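Local atomic coordinates of glucose 1-dehydrogenase (Haloferax mediterranei, PDB entry 2B5W), a protein that catalyses the zinc- and NAD(P)+-dependent oxidation of D-glucose and several other aldose sugars, with a preference for NADP+. Residues P19-P23 and E126-S130; R31-G36 and A351-V357. The protein carries 1 engineered substitution. The contacts are given in a common frame with arbitrary orientation. Numbering follows the deposited sequence.

Interaction 1 of 2, residues P19-P23 and E126-S130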
# COMPACT_ATOMS: atom_id res chain seq x y z
N PRO A 19 0.52 14.16 -43.15
CA PRO A 19 1.51 15.24 -43.22
C PRO A 19 2.46 15.19 -42.02
O PRO A 19 2.04 14.81 -40.93
CB PRO A 19 0.66 16.51 -43.15
CG PRO A 19 -0.71 16.09 -43.52
CD PRO A 19 -0.86 14.66 -43.06
N ARG A 20 3.69 15.62 -42.23
CA ARG A 20 4.59 15.84 -41.10
C ARG A 20 3.97 16.88 -40.18
O ARG A 20 3.50 17.91 -40.65
CB ARG A 20 5.90 16.41 -41.57
CG ARG A 20 7.08 15.56 -41.41
CD ARG A 20 8.33 16.34 -41.77
NE ARG A 20 9.06 15.67 -42.82
CZ ARG A 20 10.27 16.04 -43.21
NH1 ARG A 20 10.87 15.35 -44.17
NH2 ARG A 20 10.84 17.11 -42.68
N PRO A 21 3.99 16.64 -38.88
CA PRO A 21 3.52 17.66 -37.96
C PRO A 21 4.48 18.84 -37.89
O PRO A 21 5.67 18.71 -38.20
CB PRO A 21 3.47 16.90 -36.64
CG PRO A 21 4.55 15.98 -36.76
CD PRO A 21 4.45 15.44 -38.16
N GLU A 22 3.92 20.01 -37.56
CA GLU A 22 4.70 21.22 -37.33
C GLU A 22 4.59 21.55 -35.83
O GLU A 22 3.52 21.51 -35.24
CB GLU A 22 4.17 22.41 -38.18
CG GLU A 22 4.08 22.10 -39.67
CD GLU A 22 3.67 23.31 -40.51
OE1 GLU A 22 2.99 24.21 -39.98
OE2 GLU A 22 4.03 23.35 -41.70
N PRO A 23 5.71 21.89 -35.21
CA PRO A 23 5.75 22.19 -33.78
C PRO A 23 5.06 23.50 -33.44
O PRO A 23 5.27 24.50 -34.14
CB PRO A 23 7.23 22.29 -33.46
CG PRO A 23 7.88 22.57 -34.73
CD PRO A 23 7.03 22.00 -35.83
N GLU A 126 7.47 8.83 -38.97
CA GLU A 126 8.82 9.26 -39.22
C GLU A 126 9.23 10.47 -38.41
O GLU A 126 10.41 10.62 -38.10
CB GLU A 126 9.03 9.49 -40.73
CG GLU A 126 8.89 8.19 -41.50
CD GLU A 126 9.13 8.32 -42.99
OE1 GLU A 126 8.24 8.85 -43.69
OE2 GLU A 126 10.19 7.86 -43.45
N PHE A 127 8.27 11.33 -38.08
CA PHE A 127 8.47 12.52 -37.26
C PHE A 127 7.34 12.66 -36.26
O PHE A 127 6.22 12.20 -36.48
CB PHE A 127 8.54 13.81 -38.09
CG PHE A 127 9.66 13.84 -39.07
CD1 PHE A 127 10.88 14.43 -38.75
CD2 PHE A 127 9.52 13.21 -40.30
CE1 PHE A 127 11.92 14.42 -39.67
CE2 PHE A 127 10.56 13.18 -41.20
CZ PHE A 127 11.76 13.79 -40.89
N PHE A 128 7.63 13.31 -35.13
CA PHE A 128 6.61 13.71 -34.19
C PHE A 128 7.03 15.01 -33.49
O PHE A 128 8.21 15.38 -33.51
CB PHE A 128 6.28 12.59 -33.17
CG PHE A 128 7.40 12.21 -32.24
CD1 PHE A 128 8.31 11.21 -32.58
CD2 PHE A 128 7.56 12.87 -31.03
CE1 PHE A 128 9.34 10.85 -31.70
CE2 PHE A 128 8.60 12.54 -30.14
CZ PHE A 128 9.48 11.55 -30.48
N THR A 129 6.05 15.68 -32.89
CA THR A 129 6.32 16.79 -32.03
C THR A 129 6.03 16.46 -30.60
O THR A 129 5.28 15.55 -30.29
CB THR A 129 5.47 18.00 -32.44
OG1 THR A 129 4.07 17.66 -32.42
CG2 THR A 129 5.81 18.40 -33.89
N SER A 130 6.60 17.26 -29.69
CA SER A 130 6.18 17.23 -28.29
C SER A 130 6.67 18.47 -27.57
O SER A 130 7.70 19.02 -27.95
CB SER A 130 6.75 16.00 -27.52
OG SER A 130 5.97 14.82 -27.77

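Interaction 2 of 2, residues R31-G36 and A351-V357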
# COMPACT_ATOMS: atom_id res chain seq x y z
N ARG A 31 12.77 13.65 -35.19
CA ARG A 31 12.83 12.55 -36.13
C ARG A 31 12.90 11.26 -35.36
O ARG A 31 13.84 11.04 -34.59
CB ARG A 31 14.03 12.67 -37.06
CG ARG A 31 14.17 11.53 -38.02
CD ARG A 31 15.22 11.75 -39.13
NE ARG A 31 16.51 12.34 -38.71
CZ ARG A 31 17.56 11.67 -38.29
NH1 ARG A 31 18.68 12.32 -38.03
NH2 ARG A 31 17.52 10.37 -38.12
N THR A 32 11.94 10.38 -35.59
CA THR A 32 11.89 9.09 -34.90
C THR A 32 13.05 8.18 -35.29
O THR A 32 13.34 8.00 -36.48
CB THR A 32 10.57 8.41 -35.19
OG1 THR A 32 9.53 9.32 -34.84
CG2 THR A 32 10.39 7.17 -34.36
N LEU A 33 13.72 7.62 -34.28
CA LEU A 33 14.79 6.64 -34.51
C LEU A 33 14.17 5.24 -34.40
O LEU A 33 14.07 4.54 -35.39
CB LEU A 33 15.95 6.82 -33.52
CG LEU A 33 16.69 8.14 -33.70
CD1 LEU A 33 17.51 8.40 -32.45
CD2 LEU A 33 17.58 8.11 -34.90
N ARG A 34 13.75 4.84 -33.19
CA ARG A 34 13.15 3.52 -32.93
C ARG A 34 11.98 3.64 -31.99
O ARG A 34 11.96 4.51 -31.12
CB ARG A 34 14.18 2.56 -32.33
CG ARG A 34 15.27 2.16 -33.31
CD ARG A 34 16.45 1.47 -32.62
NE ARG A 34 17.35 0.95 -33.63
CZ ARG A 34 18.18 -0.03 -33.41
NH1 ARG A 34 18.32 -0.53 -32.20
NH2 ARG A 34 18.93 -0.50 -34.43
N VAL A 35 10.99 2.76 -32.15
CA VAL A 35 9.85 2.70 -31.26
C VAL A 35 9.63 1.26 -30.87
O VAL A 35 9.55 0.37 -31.72
CB VAL A 35 8.56 3.27 -31.90
CG1 VAL A 35 7.44 3.30 -30.89
CG2 VAL A 35 8.82 4.62 -32.49
N GLY A 36 9.60 0.99 -29.58
CA GLY A 36 9.35 -0.33 -29.05
C GLY A 36 7.91 -0.76 -29.10
O GLY A 36 7.00 0.05 -29.26
N ALA A 351 11.34 -3.78 -31.57
CA ALA A 351 11.17 -2.40 -31.93
C ALA A 351 11.17 -2.27 -33.44
O ALA A 351 11.62 -3.16 -34.13
CB ALA A 351 12.29 -1.54 -31.36
N ILE A 352 10.67 -1.13 -33.92
CA ILE A 352 10.73 -0.73 -35.31
C ILE A 352 11.66 0.45 -35.45
O ILE A 352 11.54 1.43 -34.74
CB ILE A 352 9.34 -0.35 -35.82
CG1 ILE A 352 8.40 -1.56 -35.70
CG2 ILE A 352 9.43 0.13 -37.29
CD1 ILE A 352 6.93 -1.24 -35.82
N GLU A 353 12.57 0.36 -36.41
CA GLU A 353 13.52 1.40 -36.71
C GLU A 353 13.02 2.23 -37.88
O GLU A 353 12.90 1.72 -39.00
CB GLU A 353 14.89 0.82 -37.04
CG GLU A 353 15.94 1.88 -37.36
CD GLU A 353 17.31 1.32 -37.39
OE1 GLU A 353 17.72 0.81 -38.44
OE2 GLU A 353 18.00 1.45 -36.36
N PHE A 354 12.77 3.49 -37.62
CA PHE A 354 12.38 4.48 -38.63
C PHE A 354 13.55 5.18 -39.31
O PHE A 354 13.47 5.55 -40.50
CB PHE A 354 11.43 5.52 -38.01
CG PHE A 354 10.06 4.97 -37.76
CD1 PHE A 354 9.82 4.16 -36.67
CD2 PHE A 354 9.03 5.25 -38.63
CE1 PHE A 354 8.55 3.62 -36.47
CE2 PHE A 354 7.76 4.70 -38.42
CZ PHE A 354 7.55 3.88 -37.35
N SER A 355 14.64 5.35 -38.57
CA SER A 355 15.82 6.02 -39.07
C SER A 355 16.99 5.78 -38.14
O SER A 355 16.81 5.32 -37.01
CB SER A 355 15.56 7.51 -39.20
OG SER A 355 15.60 8.20 -37.94
N THR A 356 18.19 6.04 -38.64
CA THR A 356 19.40 6.00 -37.86
C THR A 356 19.87 7.42 -37.56
O THR A 356 19.45 8.39 -38.20
CB THR A 356 20.51 5.24 -38.61
OG1 THR A 356 20.74 5.88 -39.85
CG2 THR A 356 20.10 3.83 -39.02
N VAL A 357 20.75 7.55 -36.58
CA VAL A 357 21.17 8.87 -36.16
C VAL A 357 21.95 9.58 -37.30
O VAL A 357 22.74 8.95 -37.99
CB VAL A 357 22.00 8.82 -34.88
CG1 VAL A 357 22.51 10.22 -34.55
CG2 VAL A 357 21.16 8.27 -33.70

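Interaction 1 of 2, residues P19-P23 and E126-S130
At one end of this contact R20 stacks on F127. Its chi1 of -114° and chi3 of -123° both lie between the usual wells, and this bent course carries a side chain that leaves CA sideways over the ring of F127 (chi1 m). The guanidinium lies flat on the ring, centres 4.0 Å apart and planes at 24°. R20 CZ is 4.0 Å from the F127 ring centroid but 32° off the normal, an off-centre cation-pi contact, while R20 CD lies 3.9 Å from that centroid, 21° off the normal, a CH-pi contact over the face. Next, the CA-to-CB bond of P21 points toward the strand and its ring lies against it, with P21 CG 4.0 Å from F128 CA and P21 CB 3.9 Å from T129 CG2. T129, chi1 p, sets that methyl 3.7 Å from P23 N. The loop between strands 14-17 and 27-37 thus lies over strand 127-131 through packing contacts, none hydrogen-bonded. That strand pairs with strand 27-37, where F128 packs on V30 and T32.

Interaction 2 of 2, residues R31-G36 and A351-V357
Backbone pairing establishes the antiparallel register: the N-to-C directions of the short strand segments 31-36 and 351-353 differ by 161°, and their axes approach to 4.5 Å. V35 and I352 form a hydrogen-bonded pair, V35 N to I352 O at 3.0 Å and I352 N to V35 O at 2.9 Å, flanked by the non-hydrogen-bonded pairs R34-E353 and G36-A351. Beyond E353 the chain leaves the strand, yet L33 O still accepts a hydrogen bond from F354 N at 2.8 Å and a weak one from S355 N at 3.3 Å.

Among the polar side chains, R34 NE and NH2 each donate to E353 OE2 at 2.9 Å, forming a salt bridge, while R34 NH1 bonds to the carbonyl of E144. The end of R31 reaches the C-terminal tail: its NH2 donates to S355 OG at 2.9 Å and to T356 O at 2.8 Å. S355 OG in turn donates to T32 O at 2.7 Å.

Apolar contacts involve L33 CD2, 3.8 Å from V357 CG2 of the last residue, and V35 CG2, 4.1 Å from F354 CE1.

On the other edge of strand 27-37, L33 and R34 both face V66, a classic beta bulge. The whole is an antiparallel strand pair within the GroES-like catalytic domain of the zinc-containing alcohol dehydrogenase family, in which the C-terminal end of the chain returns to a strand from its N-terminal part.

Overall arrangement
Strand 27-37 joins the two contacts: it pairs with strand 127-131 of interaction 1 and with strand 349-353 of interaction 2 in one mixed sheet. Their centres lie 14 Å apart, and they touch directly. E126 O is 2.9 Å from T32 N, a probable hydrogen bond, and F127 CD1 packs 3.8 Å from R31 CA. Interaction 1 is at the surface, its centre about 24 Å from the chain's; interaction 2, at about 18 Å, is partly buried and nearer the active site. Between nearest atoms, G36 is about 3 Å from the side chain of E64, 7 Å from the zinc ion and 10 Å from NADP; the F128 side chain is about 10 Å from those of H63 and E64.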